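Local coordinates for protein CS1 fimbrial subunit A (Escherichia coli, PDB 4HJI) that builds CS1 fimbriae, the surface filaments with which enterotoxigenic bacteria colonise the epithelium of host organs, at residues P89-A95 against Q125-A131; V68-A74 against S100-I106; T24-S30 against N56-N62. All coordinates share one frame; numbering follows the deposited sequence. Where two conformers were deposited one is given.

Contact 1: residues P89-A95 against Q125-A131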
loop_
_atom_site.group_PDB
_atom_site.type_symbol
_atom_site.label_atom_id
_atom_site.label_comp_id
_atom_site.label_asym_id
_atom_site.label_seq_id
_atom_site.Cartn_x
_atom_site.Cartn_y
_atom_site.Cartn_z
ATOM N N PRO A 89 3.081 -14.043 0.340
ATOM C CA PRO A 89 2.061 -13.108 0.824
ATOM C C PRO A 89 2.620 -11.712 1.101
ATOM O O PRO A 89 3.786 -11.567 1.477
ATOM C CB PRO A 89 1.562 -13.763 2.121
ATOM C CG PRO A 89 2.733 -14.528 2.579
ATOM C CD PRO A 89 3.430 -15.049 1.365
ATOM N N VAL A 90 1.801 -10.693 0.862
ATOM C CA VAL A 90 2.209 -9.301 1.061
ATOM C C VAL A 90 1.304 -8.677 2.103
ATOM O O VAL A 90 0.081 -8.892 2.071
ATOM C CB VAL A 90 2.093 -8.486 -0.249
ATOM C CG1 VAL A 90 2.312 -6.985 -0.014
ATOM C CG2 VAL A 90 3.093 -8.987 -1.285
ATOM N N SER A 91 1.921 -7.940 3.031
ATOM C CA SER A 91 1.240 -7.139 4.031
ATOM C C SER A 91 1.436 -5.670 3.702
ATOM O O SER A 91 2.491 -5.276 3.190
ATOM C CB SER A 91 1.816 -7.454 5.420
ATOM O OG SER A 91 1.457 -8.765 5.823
ATOM N N VAL A 92 0.411 -4.861 3.959
ATOM C CA VAL A 92 0.463 -3.433 3.731
ATOM C C VAL A 92 -0.009 -2.695 4.963
ATOM O O VAL A 92 -1.038 -3.053 5.547
ATOM C CB VAL A 92 -0.420 -3.024 2.528
ATOM C CG1 VAL A 92 -0.264 -1.545 2.257
ATOM C CG2 VAL A 92 -0.085 -3.875 1.325
ATOM N N ASN A 93 0.798 -1.736 5.413
ATOM C CA ASN A 93 0.458 -0.926 6.583
ATOM C C ASN A 93 0.286 0.510 6.120
ATOM O O ASN A 93 1.011 0.969 5.243
ATOM C CB ASN A 93 1.561 -0.933 7.665
ATOM C CG ASN A 93 1.723 -2.258 8.382
ATOM O OD1 ASN A 93 1.332 -3.314 7.900
ATOM N ND2 ASN A 93 2.292 -2.197 9.574
ATOM N N PHE A 94 -0.672 1.208 6.708
ATOM C CA PHE A 94 -0.889 2.614 6.417
ATOM C C PHE A 94 -1.162 3.349 7.707
ATOM O O PHE A 94 -1.973 2.901 8.520
ATOM C CB PHE A 94 -2.066 2.826 5.446
ATOM C CG PHE A 94 -2.333 4.270 5.162
ATOM C CD1 PHE A 94 -3.489 4.887 5.583
ATOM C CD2 PHE A 94 -1.396 5.028 4.458
ATOM C CE1 PHE A 94 -3.721 6.232 5.324
ATOM C CE2 PHE A 94 -1.610 6.371 4.212
ATOM C CZ PHE A 94 -2.767 6.980 4.639
ATOM N N ALA A 95 -0.472 4.469 7.909
ATOM C CA ALA A 95 -0.665 5.264 9.117
ATOM C C ALA A 95 -0.535 4.405 10.367
ATOM O O ALA A 95 -1.258 4.618 11.343
ATOM C CB ALA A 95 -2.036 5.936 9.075
ATOM N N GLN A 125 2.093 10.401 6.452
ATOM C CA GLN A 125 1.686 9.062 6.833
ATOM C C GLN A 125 2.511 8.029 6.083
ATOM O O GLN A 125 2.722 8.122 4.855
ATOM C CB GLN A 125 0.216 8.830 6.536
ATOM C CG GLN A 125 -0.708 9.943 7.001
ATOM C CD GLN A 125 -0.756 10.101 8.511
ATOM O OE1 GLN A 125 -0.990 11.204 9.019
ATOM N NE2 GLN A 125 -0.529 9.013 9.237
ATOM N N LYS A 126 2.964 7.020 6.808
ATOM C CA LYS A 126 3.760 5.964 6.215
ATOM C C LYS A 126 2.873 4.923 5.549
ATOM O O LYS A 126 1.932 4.419 6.156
ATOM C CB LYS A 126 4.673 5.336 7.270
ATOM C CG LYS A 126 5.707 6.322 7.764
ATOM C CD LYS A 126 6.648 5.759 8.825
ATOM C CE LYS A 126 7.688 6.805 9.203
ATOM N NZ LYS A 126 8.237 7.490 8.002
ATOM N N LEU A 127 3.174 4.618 4.288
ATOM C CA LEU A 127 2.608 3.486 3.595
ATOM C C LEU A 127 3.722 2.470 3.358
ATOM O O LEU A 127 4.690 2.769 2.657
ATOM C CB LEU A 127 2.003 3.938 2.259
ATOM C CG LEU A 127 1.476 2.822 1.358
ATOM C CD1 LEU A 127 0.258 2.111 1.942
ATOM C CD2 LEU A 127 1.109 3.390 -0.002
ATOM N N SER A 128 3.620 1.282 3.954
ATOM C CA SER A 128 4.687 0.259 3.847
ATOM C C SER A 128 4.188 -1.060 3.257
ATOM O O SER A 128 3.120 -1.558 3.635
ATOM C CB SER A 128 5.342 -0.024 5.218
ATOM O OG SER A 128 4.299 0.077 6.162
ATOM N N ILE A 129 4.992 -1.620 2.358
ATOM C CA ILE A 129 4.703 -2.878 1.663
ATOM C C ILE A 129 5.727 -3.914 2.130
ATOM O O ILE A 129 6.925 -3.652 2.046
ATOM C CB ILE A 129 4.742 -2.671 0.125
ATOM C CG1 ILE A 129 3.656 -1.673 -0.259
ATOM C CG2 ILE A 129 4.590 -4.000 -0.606
ATOM C CD1 ILE A 129 3.705 -1.255 -1.698
ATOM N N HIS A 130 5.239 -5.075 2.568
ATOM C CA HIS A 130 6.011 -6.120 3.303
ATOM C C HIS A 130 5.766 -7.496 2.666
ATOM O O HIS A 130 4.837 -8.209 3.089
ATOM C CB HIS A 130 5.615 -6.214 4.799
ATOM C CG HIS A 130 5.661 -4.917 5.543
ATOM N ND1 HIS A 130 6.789 -4.481 6.197
ATOM C CD2 HIS A 130 4.727 -3.948 5.715
ATOM C CE1 HIS A 130 6.553 -3.303 6.746
ATOM N NE2 HIS A 130 5.309 -2.961 6.474
ATOM N N ALA A 131 6.603 -7.916 1.721
ATOM C CA ALA A 131 6.541 -9.301 1.196
ATOM C C ALA A 131 7.237 -10.243 2.161
ATOM O O ALA A 131 8.406 -10.039 2.461
ATOM C CB ALA A 131 7.201 -9.411 -0.155
#
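S91 and H130, N93 and S128 form the two hydrogen-bonded pairs of an antiparallel strand pairing within the immunoglobulin-like beta fold of chaperone-usher pilins. The axes of 89-94 and 125-131 come within 4.5 Å at 160°, close to fully antiparallel. Each of the two pairs closes a double backbone bond; S91 N to H130 O, at 2.9 Å, is nearly straight at the hydrogen (172°). A95 N extends the pattern to K126 O beyond the end of strand 89-94. CA-H...O contacts fill the alternate positions, among them V92 CA to S128 O at 3.3 Å.

The apolar contacts lie on the face bearing V90, V92, F94, L127, I129 and A131. V90 CG1 meets I129 CG2 at 3.8 Å, and V92 CG1 reaches diagonally to L127 CD1 at 3.7 Å, both crossing at a slant. With CG anti to the backbone N (chi1 178°), the F94 ring extends past L127 and brings CE2 to 3.8 Å from Q125 CB, while A95 CB lies over one ring face toward its rim. T57, V59, V70 and L99 of the same chain also touch this ring, so it is buried in the core. An alanine at F94 would be likely to open a gap where the ring packs against Q125 CB and L127 CD1, leaving T57, V59 and V70 without that partner.

On the face bearing S91, N93, S128 and H130, the imidazole of H130 turns its edge to S91 O, with CD2 3.6 Å away.

Contact 2: residues V68-A74 against S100-I106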
loop_
_atom_site.group_PDB
_atom_site.type_symbol
_atom_site.label_atom_id
_atom_site.label_comp_id
_atom_site.label_asym_id
_atom_site.label_seq_id
_atom_site.Cartn_x
_atom_site.Cartn_y
_atom_site.Cartn_z
ATOM N N VAL A 68 -10.850 9.124 6.665
ATOM C CA VAL A 68 -10.820 8.298 5.459
ATOM C C VAL A 68 -10.902 6.831 5.824
ATOM O O VAL A 68 -10.427 6.418 6.881
ATOM C CB VAL A 68 -9.586 8.550 4.563
ATOM C CG1 VAL A 68 -9.611 9.987 4.076
ATOM C CG2 VAL A 68 -8.282 8.207 5.274
ATOM N N VAL A 69 -11.535 6.068 4.945
ATOM C CA VAL A 69 -11.622 4.630 5.074
ATOM C C VAL A 69 -10.659 4.063 4.066
ATOM O O VAL A 69 -10.681 4.466 2.907
ATOM C CB VAL A 69 -13.044 4.139 4.751
ATOM C CG1 VAL A 69 -13.138 2.627 4.821
ATOM C CG2 VAL A 69 -14.045 4.824 5.662
ATOM N N VAL A 70 -9.809 3.148 4.510
ATOM C CA VAL A 70 -8.761 2.585 3.679
ATOM C C VAL A 70 -8.802 1.079 3.730
ATOM O O VAL A 70 -8.894 0.479 4.813
ATOM C CB VAL A 70 -7.378 3.032 4.143
ATOM C CG1 VAL A 70 -6.324 2.669 3.108
ATOM C CG2 VAL A 70 -7.385 4.533 4.379
ATOM N N LYS A 71 -8.721 0.465 2.566
ATOM C CA LYS A 71 -8.714 -0.977 2.466
ATOM C C LYS A 71 -7.960 -1.410 1.229
ATOM O O LYS A 71 -7.579 -0.566 0.415
ATOM C CB LYS A 71 -10.157 -1.505 2.419
ATOM C CG LYS A 71 -10.903 -1.109 1.162
ATOM C CD LYS A 71 -12.368 -1.510 1.205
ATOM C CE LYS A 71 -12.979 -1.303 -0.168
ATOM N NZ LYS A 71 -14.453 -1.431 -0.220
ATOM N N LEU A 72 -7.737 -2.715 1.108
ATOM C CA LEU A 72 -7.192 -3.331 -0.106
ATOM C C LEU A 72 -8.340 -3.952 -0.879
ATOM O O LEU A 72 -9.296 -4.424 -0.303
ATOM C CB LEU A 72 -6.189 -4.423 0.246
ATOM C CG LEU A 72 -5.027 -3.967 1.122
ATOM C CD1 LEU A 72 -4.237 -5.152 1.681
ATOM C CD2 LEU A 72 -4.126 -3.015 0.364
ATOM N N SER A 73 -8.255 -3.955 -2.203
ATOM C CA SER A 73 -9.318 -4.563 -3.007
ATOM C C SER A 73 -9.181 -6.081 -3.054
ATOM O O SER A 73 -10.114 -6.772 -3.436
ATOM C CB SER A 73 -9.273 -4.022 -4.435
ATOM O OG SER A 73 -8.197 -4.612 -5.113
ATOM N N ALA A 74 -8.009 -6.596 -2.685
ATOM C CA ALA A 74 -7.766 -8.022 -2.689
ATOM C C ALA A 74 -6.555 -8.242 -1.826
ATOM O O ALA A 74 -5.748 -7.326 -1.651
ATOM C CB ALA A 74 -7.517 -8.523 -4.104
ATOM N N SER A 100 -6.379 -4.518 5.168
ATOM C CA SER A 100 -6.934 -5.788 4.710
ATOM C C SER A 100 -8.082 -5.448 3.751
ATOM O O SER A 100 -8.325 -4.274 3.470
ATOM C CB SER A 100 -7.446 -6.605 5.885
ATOM O OG SER A 100 -8.543 -5.962 6.494
ATOM N N THR A 101 -8.846 -6.465 3.353
ATOM C CA THR A 101 -10.012 -6.241 2.496
ATOM C C THR A 101 -11.182 -5.665 3.310
ATOM O O THR A 101 -12.202 -5.304 2.745
ATOM C CB THR A 101 -10.445 -7.527 1.759
ATOM O OG1 THR A 101 -10.577 -8.626 2.685
ATOM C CG2 THR A 101 -9.446 -7.884 0.673
ATOM N N THR A 102 -11.053 -5.604 4.638
ATOM C CA THR A 102 -12.004 -4.899 5.458
ATOM C C THR A 102 -11.527 -3.500 5.720
ATOM O O THR A 102 -10.398 -3.300 6.197
ATOM C CB THR A 102 -12.156 -5.586 6.832
ATOM O OG1 THR A 102 -12.458 -6.965 6.639
ATOM C CG2 THR A 102 -13.250 -4.935 7.648
ATOM N N GLY A 103 -12.380 -2.526 5.430
ATOM C CA GLY A 103 -11.992 -1.134 5.584
ATOM C C GLY A 103 -11.691 -0.779 7.018
ATOM O O GLY A 103 -12.349 -1.281 7.940
ATOM N N ILE A 104 -10.667 0.054 7.199
ATOM C CA ILE A 104 -10.421 0.707 8.472
ATOM C C ILE A 104 -10.578 2.215 8.308
ATOM O O ILE A 104 -10.258 2.778 7.256
ATOM C CB ILE A 104 -9.046 0.333 9.080
ATOM C CG1 ILE A 104 -7.861 0.944 8.334
ATOM C CG2 ILE A 104 -8.892 -1.181 9.148
ATOM C CD1 ILE A 104 -6.564 0.775 9.099
ATOM N N THR A 105 -11.091 2.855 9.351
ATOM C CA THR A 105 -11.276 4.290 9.355
ATOM C C THR A 105 -10.138 4.941 10.115
ATOM O O THR A 105 -9.782 4.519 11.221
ATOM C CB THR A 105 -12.613 4.708 9.978
ATOM O OG1 THR A 105 -13.689 4.134 9.228
ATOM C CG2 THR A 105 -12.747 6.228 9.968
ATOM N N ILE A 106 -9.559 5.969 9.513
ATOM C CA ILE A 106 -8.569 6.804 10.173
ATOM C C ILE A 106 -9.247 8.143 10.459
ATOM O O ILE A 106 -9.604 8.861 9.523
ATOM C CB ILE A 106 -7.329 6.950 9.281
ATOM C CG1 ILE A 106 -6.672 5.568 9.129
ATOM C CG2 ILE A 106 -6.339 7.956 9.860
ATOM C CD1 ILE A 106 -6.098 5.336 7.771
HETATM O O HOH W 1 -8.021 -2.054 5.811
HETATM O O HOH W 2 -11.930 -4.459 -0.126
#
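V70 and I106 meet through branches set by their side-chain torsions: V70 carries CG1 opposite its backbone N (chi1 -169°), leaving CG2 beside that N, while I106 swings CG1 opposite its carbonyl carbon (chi1 -65°) and its chi2 of 143° sets CD1. V70 CG2 and I106 CD1 come to 3.7 Å on the face shared with V68 and I104. On the other face, V69 CG2 touches T105 OG1 at 3.6 Å.

In the immunoglobulin-like sandwich, strand 104-106 pairs antiparallel with one edge of strand 68-80, while strand 144-156 pairs along the other, through V69 with T155 and K71 with I153; L99 touches V70, L72 and I104. Paired backbone bonds join V68 to I106 and V70 to I104, I106 N to V68 O being 2.8 Å. On the S100-G103 side of I104 the regular register ends: L72 N bonds to S100 O at 2.9 Å, from above its carbonyl plane, and S100 OG accepts from T102 N in an ST turn. G103 CA comes to 4.0 Å from V69 CG1, where a beta carbon would run into that methyl.

Water 1 accepts from S100 N and lies 2.9 Å from V70 O; water 2 donates to both L72 O, at 2.6 Å, and T101 O. The chemistry implies a seam held by four direct backbone bonds at the V68-V70 end and by one, supplemented by two waters, at the other.

Contact 3: residues T24-S30 against N56-N62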
loop_
_atom_site.group_PDB
_atom_site.type_symbol
_atom_site.label_atom_id
_atom_site.label_comp_id
_atom_site.label_asym_id
_atom_site.label_seq_id
_atom_site.Cartn_x
_atom_site.Cartn_y
_atom_site.Cartn_z
ATOM N N THR A 24 -12.953 12.953 -4.389
ATOM C CA THR A 24 -13.107 13.756 -3.163
ATOM C C THR A 24 -11.870 13.667 -2.253
ATOM O O THR A 24 -11.579 14.583 -1.477
ATOM C CB THR A 24 -14.347 13.336 -2.343
ATOM O OG1 THR A 24 -14.374 11.910 -2.167
ATOM C CG2 THR A 24 -15.620 13.774 -3.033
ATOM N N VAL A 25 -11.159 12.555 -2.356
ATOM C CA VAL A 25 -9.982 12.291 -1.535
ATOM C C VAL A 25 -8.873 11.760 -2.440
ATOM O O VAL A 25 -9.153 11.232 -3.510
ATOM C CB VAL A 25 -10.306 11.264 -0.422
ATOM C CG1 VAL A 25 -10.798 9.955 -1.011
ATOM C CG2 VAL A 25 -9.105 11.013 0.452
ATOM N N ASP A 26 -7.615 11.895 -2.029
ATOM C CA ASP A 26 -6.527 11.238 -2.743
ATOM C C ASP A 26 -5.384 10.922 -1.807
ATOM O O ASP A 26 -5.335 11.440 -0.709
ATOM C CB ASP A 26 -5.999 12.125 -3.868
ATOM C CG ASP A 26 -5.410 11.327 -5.019
ATOM O OD1 ASP A 26 -5.143 10.114 -4.859
ATOM O OD2 ASP A 26 -5.223 11.936 -6.110
ATOM N N LEU A 27 -4.507 10.039 -2.260
ATOM C CA LEU A 27 -3.300 9.685 -1.528
ATOM C C LEU A 27 -2.117 10.002 -2.441
ATOM O O LEU A 27 -1.961 9.401 -3.515
ATOM C CB LEU A 27 -3.294 8.215 -1.153
ATOM C CG LEU A 27 -2.151 7.762 -0.240
ATOM C CD1 LEU A 27 -2.292 8.326 1.176
ATOM C CD2 LEU A 27 -2.188 6.247 -0.180
ATOM N N LEU A 28 -1.321 10.965 -2.019
ATOM C CA LEU A 28 -0.190 11.443 -2.796
ATOM C C LEU A 28 1.106 11.198 -2.018
ATOM O O LEU A 28 1.079 10.927 -0.821
ATOM C CB LEU A 28 -0.394 12.938 -3.083
ATOM C CG LEU A 28 -1.108 13.420 -4.383
ATOM C CD1 LEU A 28 -2.517 12.910 -4.557
ATOM C CD2 LEU A 28 -1.109 14.944 -4.405
ATOM N N GLN A 29 2.246 11.302 -2.690
ATOM C CA GLN A 29 3.526 11.274 -1.961
ATOM C C GLN A 29 3.652 12.543 -1.158
ATOM O O GLN A 29 2.998 13.554 -1.446
ATOM C CB GLN A 29 4.707 11.157 -2.939
ATOM C CG GLN A 29 4.674 9.864 -3.753
ATOM C CD GLN A 29 5.899 9.648 -4.616
ATOM O OE1 GLN A 29 5.822 9.545 -5.856
ATOM N NE2 GLN A 29 7.046 9.630 -3.979
ATOM N N SER A 30 4.562 12.535 -0.192
ATOM C CA SER A 30 4.701 13.678 0.705
ATOM C C SER A 30 5.203 14.949 0.017
ATOM O O SER A 30 5.026 16.031 0.559
ATOM C CB SER A 30 5.611 13.323 1.882
ATOM O OG SER A 30 6.879 12.930 1.403
ATOM N N ASN A 56 6.490 7.617 1.983
ATOM C CA ASN A 56 5.955 8.759 2.702
ATOM C C ASN A 56 4.827 9.378 1.884
ATOM O O ASN A 56 5.029 9.731 0.723
ATOM C CB ASN A 56 7.077 9.774 2.976
ATOM C CG ASN A 56 8.177 9.187 3.835
ATOM O OD1 ASN A 56 9.333 9.019 3.396
ATOM N ND2 ASN A 56 7.838 8.863 5.062
ATOM N N THR A 57 3.643 9.494 2.483
ATOM C CA THR A 57 2.447 9.938 1.767
ATOM C C THR A 57 1.703 11.017 2.537
ATOM O O THR A 57 1.971 11.254 3.712
ATOM C CB THR A 57 1.459 8.780 1.564
ATOM O OG1 THR A 57 0.918 8.394 2.839
ATOM C CG2 THR A 57 2.145 7.592 0.956
ATOM N N VAL A 58 0.760 11.663 1.865
ATOM C CA VAL A 58 -0.190 12.552 2.508
ATOM C C VAL A 58 -1.571 12.313 1.920
ATOM O O VAL A 58 -1.693 11.972 0.752
ATOM C CB VAL A 58 0.167 14.048 2.358
ATOM C CG1 VAL A 58 1.413 14.375 3.165
ATOM C CG2 VAL A 58 0.321 14.452 0.889
ATOM N N VAL A 59 -2.596 12.481 2.757
ATOM C CA VAL A 59 -3.967 12.377 2.330
ATOM C C VAL A 59 -4.487 13.768 1.984
ATOM O O VAL A 59 -4.335 14.704 2.769
ATOM C CB VAL A 59 -4.843 11.731 3.427
ATOM C CG1 VAL A 59 -6.301 11.745 3.008
ATOM C CG2 VAL A 59 -4.362 10.317 3.689
ATOM N N HIS A 60 -5.080 13.895 0.788
ATOM C CA HIS A 60 -5.778 15.106 0.377
ATOM C C HIS A 60 -7.271 14.893 0.473
ATOM O O HIS A 60 -7.764 13.857 0.062
ATOM C CB HIS A 60 -5.492 15.434 -1.065
ATOM C CG HIS A 60 -4.151 16.017 -1.295
ATOM N ND1 HIS A 60 -3.966 17.150 -2.054
ATOM C CD2 HIS A 60 -2.920 15.607 -0.912
ATOM C CE1 HIS A 60 -2.678 17.439 -2.096
ATOM N NE2 HIS A 60 -2.022 16.513 -1.423
ATOM N N THR A 61 -7.985 15.862 1.019
ATOM C CA THR A 61 -9.430 15.751 1.087
ATOM C C THR A 61 -10.092 17.080 0.809
ATOM O O THR A 61 -9.473 18.130 0.986
ATOM C CB THR A 61 -9.868 15.217 2.468
ATOM O OG1 THR A 61 -11.290 15.028 2.503
ATOM C CG2 THR A 61 -9.431 16.167 3.609
ATOM N N ASN A 62 -11.360 17.015 0.398
ATOM C CA ASN A 62 -12.208 18.201 0.294
ATOM C C ASN A 62 -13.081 18.441 1.525
ATOM O O ASN A 62 -13.909 19.346 1.510
ATOM C CB ASN A 62 -13.084 18.141 -0.967
ATOM C CG ASN A 62 -14.227 17.150 -0.856
ATOM O OD1 ASN A 62 -14.452 16.529 0.195
ATOM N ND2 ASN A 62 -14.961 16.994 -1.951
#
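N56 begins the pairing by accepting from S30 N through its carbonyl O at 3.0 Å. T57 follows with OG1, 3.6 Å from L27 CD1; the same hydroxyl has its polar partner in Q125 O on the adjoining strand. V58 gives and takes a backbone bond with L28, the one from L28 N to V58 O being 3.0 Å long. V59 turns inward and splits its branches between two residues: CG1 lies 3.9 Å from V25 CG2, CG2 3.8 Å from L27 CD1.

H60 repeats the double backbone bond, now with D26, and offers one ring face to L28. CD2 of L28 sits 3.9 Å from the centroid of the H60 ring and 27° off its normal, a CH-pi contact shifted toward the rim; V58 CG2 lies at the edge of this ring, in its plane. T61 pairs with V25 without backbone hydrogen bonds, and its CA approaches T24 O at 3.5 Å. N62 closes the segment, its N donating to T24 O in a bent bond of 3.1 Å, while its OD1 takes a hydrogen bond from K156 NZ.

Within the beta sandwich, 24-30 flanks one edge of strand 49-61, and strand 119-131 pairs along the other through T57, V59 and T61. V68 on strand 68-80 and F94 on strand 87-94 cover the inward face carrying V25, L27 and V59.

The three contacts meet in one hydrophobic core, with F94 of contact 1 as their common element. Its CD1 lies 3.4 Å from I106 CD1 of contact 2, and its CE2 lies 3.7 Å from L27 CD1 of contact 3. Contacts 2 and 3 also touch directly, V68 CG1 standing 3.8 Å from V25 CG2. Centres of contacts 1 and 2 are about 12 Å apart, those of contacts 1 and 3 about 16 Å. Neighbouring strands carry the connections: 87-94 beside 68-80, and 119-131 beside 49-61. The H60 side chain of contact 3 is about 5 Å from a bound imidazole, probably a crystallisation component.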